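Local coordinates for protein putative hyaluronoglucosaminidase (Clostridium perfringens, PDB 6PWI) that probably removes terminal N-acetylhexosamine residues from glycans, as the catalytic part of a secreted, probably cell-wall-anchored family 84 glycoside hydrolase, at residues Phe376-Phe379 and Glu380-Gly384; Pro331-Thr335 and Lys336-Gly340; Gly352-Pro355 and Glu356-Ile360; Pro394-Asp397 and Ile398-Arg402. All blocks are in the same frame, centred on the assembly; numbering follows the deposited sequence.

How the contacts relate
All four contacts belong to the (beta/alpha)8 barrel, the beta-N-acetylglucosaminidase part of the chain, in the order 2, 3, 1, 4. Contact 2 lies in the loop after strand 328-330, contact 3 leads into strand 359-362, and contact 1 ends helix 373-383, the crossover to strand 387-391. These three form one patch joining successive strand-helix-strand units: the centres of contacts 1 and 2 are about 11 Å apart, those of 1 and 3 about 13 Å, and Ile360 touches both Pro331 and Phe379. Contact 2 also lies near the probable active site. Contact 4, in the loop after strand 387-391, stands apart, its nearest atoms about 10 Å from contact 2, and faces the C-terminal helical region.

Contact 1 (Phe376-Phe379 and Glu380-Gly384); sequences FEFF and EEAVG
Phe379 and Val383 meet one helical turn apart in a local side-chain contact near the C-terminal end of helix 373-383, the helix of a beta-alpha-beta crossover between strands 359-362 and 387-391 of the (beta/alpha)8 barrel. The valine lies over the ring: CG2 sits 3.8 Å from the centroid of the Phe379 ring and 13° off its normal, a CH-pi contact made almost squarely over the centre of one face. Phe379 swings its ring into place with CG anti to the backbone N (chi1 -179°). CG2 of Val383, opposite its carbonyl carbon, is the methyl that lies over the ring, CG1 being the arm anti to N. The pair faces the barrel, where Ile360 touches both side chains and Trp362 meets Phe379 edge to face. One residue earlier along each turn, Phe378 and Ala382 make a looser apolar contact, with CE2 of Phe378 4.3 Å from CB of Ala382. Glu377 and Glu381 lie on the exposed side of the helix, their carboxylates apart.

The backbone under these side chains keeps the i to i+4 pattern. Glu380 N donates to Phe376 O and Glu381 N to Glu377 O, and the series runs on through Ala382. Gly384, with positive phi, leaves the helical path just after its N has bonded to Glu380 O. Phe379 O is gripped twice, weakly by Ala382 N at 3.2 Å and more firmly by Val383 N at 2.8 Å, the latter nearly in line with the carbonyl bond.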
loop_
_atom_site.group_PDB
_atom_site.type_symbol
_atom_site.label_atom_id
_atom_site.label_comp_id
_atom_site.label_asym_id
_atom_site.label_seq_id
_atom_site.Cartn_x
_atom_site.Cartn_y
_atom_site.Cartn_z
ATOM N N PHE A 376 -20.789 -0.592 2.778
ATOM C CA PHE A 376 -20.721 0.851 2.940
ATOM C C PHE A 376 -22.122 1.439 3.076
ATOM O O PHE A 376 -22.314 2.388 3.834
ATOM C CB PHE A 376 -19.853 1.494 1.854
ATOM C CG PHE A 376 -18.396 1.118 1.949
ATOM C CD1 PHE A 376 -17.754 1.068 3.179
ATOM C CD2 PHE A 376 -17.661 0.811 0.814
ATOM C CE1 PHE A 376 -16.418 0.702 3.273
ATOM C CE2 PHE A 376 -16.319 0.464 0.911
ATOM C CZ PHE A 376 -15.704 0.398 2.140
ATOM N N GLU A 377 -23.099 0.854 2.366
ATOM C CA GLU A 377 -24.493 1.254 2.513
ATOM C C GLU A 377 -24.932 1.027 3.958
ATOM O O GLU A 377 -25.639 1.853 4.539
ATOM C CB GLU A 377 -25.412 0.463 1.577
ATOM C CG GLU A 377 -25.419 0.940 0.136
ATOM C CD GLU A 377 -26.033 -0.018 -0.883
ATOM O OE1 GLU A 377 -26.598 -1.069 -0.474
ATOM O OE2 GLU A 377 -25.954 0.286 -2.096
ATOM N N PHE A 378 -24.515 -0.111 4.524
ATOM C CA PHE A 378 -24.885 -0.450 5.886
ATOM C C PHE A 378 -24.285 0.577 6.847
ATOM O O PHE A 378 -24.988 1.108 7.708
ATOM C CB PHE A 378 -24.464 -1.876 6.260
ATOM C CG PHE A 378 -24.639 -2.157 7.733
ATOM C CD1 PHE A 378 -25.841 -2.638 8.226
ATOM C CD2 PHE A 378 -23.629 -1.875 8.640
ATOM C CE1 PHE A 378 -26.017 -2.866 9.583
ATOM C CE2 PHE A 378 -23.807 -2.099 9.996
ATOM C CZ PHE A 378 -24.998 -2.598 10.466
ATOM N N PHE A 379 -22.977 0.825 6.688
ATOM C CA PHE A 379 -22.250 1.739 7.551
ATOM C C PHE A 379 -22.916 3.113 7.528
ATOM O O PHE A 379 -23.106 3.723 8.578
ATOM C CB PHE A 379 -20.782 1.850 7.133
ATOM C CG PHE A 379 -19.973 2.779 8.004
ATOM C CD1 PHE A 379 -19.227 2.286 9.066
ATOM C CD2 PHE A 379 -19.977 4.150 7.784
ATOM C CE1 PHE A 379 -18.492 3.139 9.875
ATOM C CE2 PHE A 379 -19.251 5.004 8.598
ATOM C CZ PHE A 379 -18.506 4.497 9.637
ATOM N N GLU A 380 -23.263 3.580 6.322
ATOM C CA GLU A 380 -23.840 4.902 6.145
ATOM C C GLU A 380 -25.201 4.984 6.837
ATOM O O GLU A 380 -25.481 5.958 7.530
ATOM C CB GLU A 380 -23.899 5.295 4.664
ATOM C CG GLU A 380 -24.338 6.737 4.456
ATOM C CD GLU A 380 -24.091 7.364 3.093
ATOM O OE1 GLU A 380 -23.457 6.715 2.227
ATOM O OE2 GLU A 380 -24.530 8.514 2.899
ATOM N N GLU A 381 -26.029 3.952 6.652
ATOM C CA GLU A 381 -27.354 3.868 7.246
ATOM C C GLU A 381 -27.243 3.897 8.775
ATOM O O GLU A 381 -28.090 4.483 9.444
ATOM C CB GLU A 381 -28.038 2.600 6.723
ATOM C CG GLU A 381 -29.557 2.611 6.767
ATOM C CD GLU A 381 -30.242 1.549 5.909
ATOM O OE1 GLU A 381 -29.618 1.072 4.921
ATOM O OE2 GLU A 381 -31.407 1.193 6.219
ATOM N N ALA A 382 -26.186 3.281 9.326
ATOM C CA ALA A 382 -26.054 3.080 10.763
ATOM C C ALA A 382 -25.395 4.280 11.448
ATOM O O ALA A 382 -25.766 4.648 12.562
ATOM C CB ALA A 382 -25.289 1.807 11.038
ATOM N N VAL A 383 -24.398 4.878 10.791
ATOM C CA VAL A 383 -23.555 5.864 11.444
ATOM C C VAL A 383 -24.002 7.272 11.047
ATOM O O VAL A 383 -24.016 8.169 11.889
ATOM C CB VAL A 383 -22.061 5.607 11.156
ATOM C CG1 VAL A 383 -21.166 6.703 11.711
ATOM C CG2 VAL A 383 -21.614 4.248 11.673
ATOM N N GLY A 384 -24.347 7.461 9.764
ATOM C CA GLY A 384 -24.826 8.745 9.275
ATOM C C GLY A 384 -23.857 9.424 8.305
ATOM O O GLY A 384 -24.129 10.520 7.822
#

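Contact 2 (Pro331-Thr335 and Lys336-Gly340); sequences PKVYT and KESAG
Thr335 turns its hydroxyl back over the residues that follow it, from Lys336 to Ser338, in the loop after barrel strand 328-330. CB is the branching atom that carries OG1, and a chi1 of 80° aims this oxygen at the next turn of chain. There OG1 accepts a hydrogen bond from Ser338 N at 3.1 Å, with an N-H...O angle of 162°. A water lies 2.8 Å from OG1 of Thr335. It donates in turn to Glu337 OE1 at 3.0 Å, which ties the hydroxyl to a carboxylate as well as to the backbone three residues on.

The carbonyl of Thr335 adds two weak bonds: Ala339 N reaches its O at 3.1 Å and Ser338 OG reaches it at 3.4 Å. A type I beta turn from Glu337 to Gly340 completes the bend. Val333 packs CG1 against CB of Ala339 at 3.6 Å and against OG of Ser338, giving the polar bend an apolar side. The loop probably borders the active site, since the side chain of Tyr334 lies about 8 Å from that of Asp299, the predicted proton donor.

The apolar side leans on helix 346-351, where Leu348 touches both Val333 and Ala339. Phe378 of helix 373-383 covers Ala339 and Lys336, whose side chain also meets Trp362 of strand 359-362, while backbone bonds from Tyr334 and Lys336 join the loop to Thr363 and Gly364 just beyond that strand.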
loop_
_atom_site.group_PDB
_atom_site.type_symbol
_atom_site.label_atom_id
_atom_site.label_comp_id
_atom_site.label_asym_id
_atom_site.label_seq_id
_atom_site.Cartn_x
_atom_site.Cartn_y
_atom_site.Cartn_z
ATOM N N PRO A 331 -13.956 2.734 15.600
ATOM C CA PRO A 331 -15.008 2.485 16.587
ATOM C C PRO A 331 -14.835 1.112 17.234
ATOM O O PRO A 331 -14.072 0.285 16.731
ATOM C CB PRO A 331 -16.276 2.567 15.724
ATOM C CG PRO A 331 -15.833 2.050 14.366
ATOM C CD PRO A 331 -14.390 2.491 14.215
ATOM N N LYS A 332 -15.529 0.890 18.361
ATOM C CA LYS A 332 -15.495 -0.396 19.036
ATOM C C LYS A 332 -16.166 -1.449 18.159
ATOM O O LYS A 332 -15.708 -2.586 18.084
ATOM C CB LYS A 332 -16.191 -0.339 20.396
ATOM C CG LYS A 332 -16.142 -1.648 21.170
ATOM C CD LYS A 332 -17.090 -1.695 22.341
ATOM C CE LYS A 332 -16.792 -2.851 23.272
ATOM N NZ LYS A 332 -17.934 -3.121 24.178
ATOM N N VAL A 333 -17.260 -1.046 17.511
ATOM C CA VAL A 333 -17.985 -1.857 16.550
ATOM C C VAL A 333 -17.526 -1.430 15.159
ATOM O O VAL A 333 -17.940 -0.373 14.679
ATOM C CB VAL A 333 -19.502 -1.636 16.733
ATOM C CG1 VAL A 333 -20.327 -2.217 15.594
ATOM C CG2 VAL A 333 -19.992 -2.136 18.086
ATOM N N TYR A 334 -16.675 -2.248 14.519
ATOM C CA TYR A 334 -16.049 -1.845 13.267
ATOM C C TYR A 334 -16.335 -2.850 12.150
ATOM O O TYR A 334 -15.688 -2.817 11.101
ATOM C CB TYR A 334 -14.546 -1.616 13.446
ATOM C CG TYR A 334 -13.800 -2.804 13.992
ATOM C CD1 TYR A 334 -13.427 -3.861 13.171
ATOM C CD2 TYR A 334 -13.492 -2.880 15.341
ATOM C CE1 TYR A 334 -12.758 -4.963 13.679
ATOM C CE2 TYR A 334 -12.814 -3.969 15.865
ATOM C CZ TYR A 334 -12.456 -5.015 15.032
ATOM O OH TYR A 334 -11.799 -6.081 15.571
ATOM N N THR A 335 -17.294 -3.750 12.386
ATOM C CA THR A 335 -17.768 -4.651 11.344
ATOM C C THR A 335 -19.277 -4.797 11.468
ATOM O O THR A 335 -19.845 -4.591 12.544
ATOM C CB THR A 335 -17.162 -6.066 11.406
ATOM O OG1 THR A 335 -17.832 -6.834 12.405
ATOM C CG2 THR A 335 -15.665 -6.109 11.621
ATOM N N LYS A 336 -19.907 -5.184 10.355
ATOM C CA LYS A 336 -21.347 -5.336 10.311
ATOM C C LYS A 336 -21.752 -6.489 11.225
ATOM O O LYS A 336 -22.786 -6.417 11.885
ATOM C CB LYS A 336 -21.803 -5.567 8.870
ATOM C CG LYS A 336 -23.310 -5.620 8.666
ATOM C CD LYS A 336 -23.664 -6.113 7.295
ATOM C CE LYS A 336 -25.157 -6.206 7.109
ATOM N NZ LYS A 336 -25.504 -6.613 5.727
ATOM N N GLU A 337 -20.911 -7.530 11.267
ATOM C CA GLU A 337 -21.144 -8.695 12.104
ATOM C C GLU A 337 -21.248 -8.303 13.579
ATOM O O GLU A 337 -22.158 -8.751 14.271
ATOM C CB GLU A 337 -20.039 -9.732 11.904
ATOM C CG GLU A 337 -20.274 -11.013 12.689
ATOM C CD GLU A 337 -19.151 -12.032 12.595
ATOM O OE1 GLU A 337 -17.972 -11.631 12.740
ATOM O OE2 GLU A 337 -19.452 -13.224 12.360
ATOM N N SER A 338 -20.312 -7.480 14.066
ATOM C CA SER A 338 -20.298 -7.132 15.476
ATOM C C SER A 338 -21.324 -6.038 15.763
ATOM O O SER A 338 -21.583 -5.709 16.916
ATOM C CB SER A 338 -18.930 -6.733 15.918
ATOM O OG SER A 338 -18.706 -5.373 15.611
ATOM N N ALA A 339 -21.892 -5.473 14.696
ATOM C CA ALA A 339 -22.973 -4.516 14.826
ATOM C C ALA A 339 -24.293 -5.266 14.921
ATOM O O ALA A 339 -25.344 -4.644 15.060
ATOM C CB ALA A 339 -22.967 -3.579 13.648
ATOM N N GLY A 340 -24.219 -6.600 14.826
ATOM C CA GLY A 340 -25.388 -7.468 14.854
ATOM C C GLY A 340 -26.233 -7.360 13.583
ATOM O O GLY A 340 -27.363 -7.856 13.543
HETATM O O HOH W 1 -16.759 -9.089 13.665
#

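Contact 3 (Gly352-Pro355 and Glu356-Ile360); sequences GTMP and ETIDI
Met354 and Ile358 meet roughly perpendicular, the thioether of one laid against the two arms, CG2 and CD1, of the other. SD of Met354 is 3.8 Å from both of these methyls of Ile358. The methionine curls to get there: a chi1 of 72° sets CG, too, beside CD1 of Ile358, and the chain bends again at its last torsion. Pro355 approaches differently: the proline ring runs beside the isoleucine chain, and its ring carbon CD comes to 3.7 Å from CD1 of Ile358. That methyl is therefore shared by proline and methionine.

The backbone between them folds as a type I beta turn from Pro355 to Ile358, which delivers the chain from helix 346-351 into strand 359-362 of the (beta/alpha)8 barrel. Ile358 N closes the turn on Pro355 O at 3.2 Å, a straight N-H...O bond of 169° whose donor stands above the carbonyl plane. Arg385 also binds this oxygen, along with the carbonyls of Gly352, Met354 and Ile358. Met311 of helix 304-321 and Phe329 of strand 328-330 pack on both Met354 and Ile358, and Ile360 sets CD1 4.3 Å from SD of Met354.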
loop_
_atom_site.group_PDB
_atom_site.type_symbol
_atom_site.label_atom_id
_atom_site.label_comp_id
_atom_site.label_asym_id
_atom_site.label_seq_id
_atom_site.Cartn_x
_atom_site.Cartn_y
_atom_site.Cartn_z
ATOM N N GLY A 352 -22.036 8.274 15.630
ATOM C CA GLY A 352 -22.358 9.122 14.495
ATOM C C GLY A 352 -22.745 10.548 14.886
ATOM O O GLY A 352 -22.880 11.401 14.013
ATOM N N THR A 353 -22.927 10.802 16.188
ATOM C CA THR A 353 -23.259 12.146 16.643
ATOM C C THR A 353 -21.999 12.945 16.976
ATOM O O THR A 353 -22.106 14.113 17.334
ATOM C CB THR A 353 -24.237 12.165 17.827
ATOM O OG1 THR A 353 -23.548 11.701 18.988
ATOM C CG2 THR A 353 -25.494 11.363 17.578
ATOM N N MET A 354 -20.813 12.333 16.853
ATOM C CA MET A 354 -19.584 13.083 17.051
ATOM C C MET A 354 -19.365 14.038 15.874
ATOM O O MET A 354 -20.028 13.903 14.848
ATOM C CB MET A 354 -18.381 12.165 17.288
ATOM C CG MET A 354 -17.891 11.414 16.065
ATOM S SD MET A 354 -16.418 10.429 16.467
ATOM C CE MET A 354 -17.050 9.339 17.741
ATOM N N PRO A 355 -18.505 15.081 16.000
ATOM C CA PRO A 355 -18.374 16.108 14.965
ATOM C C PRO A 355 -18.228 15.518 13.569
ATOM O O PRO A 355 -17.525 14.528 13.388
ATOM C CB PRO A 355 -17.091 16.837 15.369
ATOM C CG PRO A 355 -17.089 16.738 16.866
ATOM C CD PRO A 355 -17.651 15.364 17.165
ATOM N N GLU A 356 -18.880 16.174 12.602
ATOM C CA GLU A 356 -19.037 15.741 11.222
ATOM C C GLU A 356 -17.697 15.523 10.518
ATOM O O GLU A 356 -17.629 14.793 9.533
ATOM C CB GLU A 356 -19.784 16.827 10.451
ATOM C CG GLU A 356 -21.283 16.617 10.353
ATOM C CD GLU A 356 -21.893 17.470 9.247
ATOM O OE1 GLU A 356 -22.013 18.705 9.445
ATOM O OE2 GLU A 356 -22.210 16.911 8.169
ATOM N N THR A 357 -16.635 16.174 11.004
ATOM C CA THR A 357 -15.359 16.191 10.305
ATOM C C THR A 357 -14.576 14.897 10.535
ATOM O O THR A 357 -13.636 14.609 9.796
ATOM C CB THR A 357 -14.500 17.378 10.763
ATOM O OG1 THR A 357 -14.366 17.289 12.186
ATOM C CG2 THR A 357 -15.063 18.721 10.347
ATOM N N ILE A 358 -14.948 14.133 11.570
ATOM C CA ILE A 358 -14.178 12.970 11.980
ATOM C C ILE A 358 -14.453 11.813 11.021
ATOM O O ILE A 358 -15.604 11.526 10.703
ATOM C CB ILE A 358 -14.468 12.614 13.452
ATOM C CG1 ILE A 358 -14.032 13.748 14.385
ATOM C CG2 ILE A 358 -13.826 11.290 13.830
ATOM C CD1 ILE A 358 -14.627 13.678 15.774
ATOM N N ASP A 359 -13.374 11.166 10.572
ATOM C CA ASP A 359 -13.436 10.012 9.689
ATOM C C ASP A 359 -13.449 8.723 10.508
ATOM O O ASP A 359 -12.445 8.356 11.114
ATOM C CB ASP A 359 -12.291 10.053 8.675
ATOM C CG ASP A 359 -12.261 11.388 7.952
ATOM O OD1 ASP A 359 -13.298 11.735 7.336
ATOM O OD2 ASP A 359 -11.230 12.098 8.060
ATOM N N ILE A 360 -14.603 8.047 10.515
ATOM C CA ILE A 360 -14.782 6.820 11.273
ATOM C C ILE A 360 -14.458 5.628 10.369
ATOM O O ILE A 360 -14.898 5.573 9.220
ATOM C CB ILE A 360 -16.212 6.770 11.844
ATOM C CG1 ILE A 360 -16.438 7.903 12.850
ATOM C CG2 ILE A 360 -16.505 5.399 12.436
ATOM C CD1 ILE A 360 -17.879 8.342 13.002
#

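Contact 4 (Pro394-Asp397 and Ile398-Arg402); sequences PVND and INNKR. With EDO (1,2-ethanediol), chain D.
Asn396 ND2 donates to Arg402 O at 2.8 Å, with the acceptor close to the amide plane and an N-H...O angle of 164°. A chi1 of 63° on Asn396 brings ND2 to this carbonyl, and Glu428 takes a second bond from the same nitrogen. The bond clasps a doubled turn. Its first half, a type I beta turn from Asn396 to Asn399, is closed by Asn399 N on Asn396 O at 2.9 Å; a second type I turn runs from Asn399 to Arg402.

Asn399 OD1 is gripped by Lys401 N at 3.3 Å and Lys401 NZ at 3.1 Å, which arrive from opposite faces of the amide plane. The bond from Lys401 N to the side-chain OD1 makes an Asx turn, while ND2 of Asn399 is hydrogen-bonded to Pro480 O. Asn400 runs athwart Asn396, their amide planes 58° apart; one water links Asp397 O with N and OD1 of Asn400. At the other end, Asp397 OD2 takes a hydrogen bond from O1 of an ethanediol, probably from the crystallisation liquor, at 2.7 Å and OD1 one from its O2 at 3.0 Å; OD2 is also bonded to Tyr187 N.

Beyond the barrel strand 387-391, this loop bridges to the C-terminal part: Arg402 forms a salt bridge with Glu607, Trp549 of helix 540-572 binds Lys401 O, and Ser604 of strand 602-604 touches Asn400 and Lys401.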
loop_
_atom_site.group_PDB
_atom_site.type_symbol
_atom_site.label_atom_id
_atom_site.label_comp_id
_atom_site.label_asym_id
_atom_site.label_seq_id
_atom_site.Cartn_x
_atom_site.Cartn_y
_atom_site.Cartn_z
ATOM N N PRO A 394 -2.525 -6.839 3.131
ATOM C CA PRO A 394 -2.195 -8.259 3.211
ATOM C C PRO A 394 -1.636 -8.747 4.545
ATOM O O PRO A 394 -0.779 -9.630 4.562
ATOM C CB PRO A 394 -1.082 -8.296 2.157
ATOM C CG PRO A 394 -0.295 -7.036 2.440
ATOM C CD PRO A 394 -1.347 -6.013 2.825
ATOM N N VAL A 395 -2.145 -8.192 5.649
ATOM C CA VAL A 395 -1.753 -8.609 6.991
ATOM C C VAL A 395 -1.725 -10.136 7.069
ATOM O O VAL A 395 -2.687 -10.803 6.697
ATOM C CB VAL A 395 -2.657 -7.986 8.082
ATOM C CG1 VAL A 395 -4.140 -8.111 7.764
ATOM C CG2 VAL A 395 -2.364 -8.546 9.464
ATOM N N ASN A 396 -0.620 -10.678 7.590
ATOM C CA ASN A 396 -0.415 -12.117 7.604
ATOM C C ASN A 396 -0.335 -12.645 9.039
ATOM O O ASN A 396 0.178 -13.740 9.261
ATOM C CB ASN A 396 0.793 -12.531 6.751
ATOM C CG ASN A 396 2.115 -11.986 7.253
ATOM O OD1 ASN A 396 2.157 -11.158 8.157
ATOM N ND2 ASN A 396 3.209 -12.442 6.671
ATOM N N ASP A 397 -0.852 -11.883 10.011
ATOM C CA ASP A 397 -0.902 -12.383 11.375
ATOM C C ASP A 397 -1.924 -13.517 11.443
ATOM O O ASP A 397 -1.918 -14.328 12.373
ATOM C CB ASP A 397 -1.111 -11.254 12.390
ATOM C CG ASP A 397 -2.439 -10.535 12.246
ATOM O OD1 ASP A 397 -3.309 -11.052 11.496
ATOM O OD2 ASP A 397 -2.593 -9.453 12.871
ATOM N N ILE A 398 -2.781 -13.571 10.418
ATOM C CA ILE A 398 -3.792 -14.604 10.264
ATOM C C ILE A 398 -3.129 -15.915 9.838
ATOM O O ILE A 398 -3.745 -16.973 9.956
ATOM C CB ILE A 398 -4.886 -14.157 9.271
ATOM C CG1 ILE A 398 -4.340 -13.966 7.853
ATOM C CG2 ILE A 398 -5.606 -12.912 9.773
ATOM C CD1 ILE A 398 -5.415 -13.875 6.803
ATOM N N ASN A 399 -1.885 -15.840 9.340
ATOM C CA ASN A 399 -1.131 -17.005 8.897
ATOM C C ASN A 399 0.309 -16.607 8.585
ATOM O O ASN A 399 0.633 -16.232 7.457
ATOM C CB ASN A 399 -1.753 -17.688 7.675
ATOM C CG ASN A 399 -1.142 -19.051 7.393
ATOM O OD1 ASN A 399 -0.105 -19.407 7.962
ATOM N ND2 ASN A 399 -1.777 -19.825 6.524
ATOM N N ASN A 400 1.182 -16.746 9.587
ATOM C CA ASN A 400 2.526 -16.196 9.508
ATOM C C ASN A 400 3.397 -16.986 8.536
ATOM O O ASN A 400 4.496 -16.543 8.201
ATOM C CB ASN A 400 3.162 -16.047 10.887
ATOM C CG ASN A 400 2.708 -14.770 11.557
ATOM O OD1 ASN A 400 1.883 -14.820 12.467
ATOM N ND2 ASN A 400 3.195 -13.628 11.077
ATOM N N LYS A 401 2.889 -18.138 8.084
ATOM C CA LYS A 401 3.607 -18.988 7.152
ATOM C C LYS A 401 3.565 -18.371 5.757
ATOM O O LYS A 401 4.303 -18.798 4.870
ATOM C CB LYS A 401 3.016 -20.402 7.159
ATOM C CG LYS A 401 3.225 -21.184 8.451
ATOM C CD LYS A 401 2.850 -22.646 8.335
ATOM C CE LYS A 401 1.550 -22.975 9.031
ATOM N NZ LYS A 401 0.376 -22.446 8.296
ATOM N N ARG A 402 2.721 -17.346 5.580
ATOM C CA ARG A 402 2.445 -16.813 4.254
ATOM C C ARG A 402 3.130 -15.466 4.040
ATOM O O ARG A 402 3.219 -14.655 4.956
ATOM C CB ARG A 402 0.937 -16.634 4.076
ATOM C CG ARG A 402 0.157 -17.936 4.121
ATOM C CD ARG A 402 0.483 -18.892 2.987
ATOM N NE ARG A 402 -0.482 -19.965 3.152
ATOM C CZ ARG A 402 -0.219 -21.125 3.736
ATOM N NH1 ARG A 402 1.012 -21.390 4.142
ATOM N NH2 ARG A 402 -1.182 -22.018 3.890
HETATM C C1 EDO D . -5.865 -8.507 11.471
HETATM O O1 EDO D . -4.794 -7.979 12.233
HETATM C C2 EDO D . -6.712 -9.455 12.229
HETATM O O2 EDO D . -6.043 -10.651 12.579
HETATM O O HOH W 2 2.610 -10.530 11.322
HETATM O O HOH W 3 -0.225 -16.999 12.426
#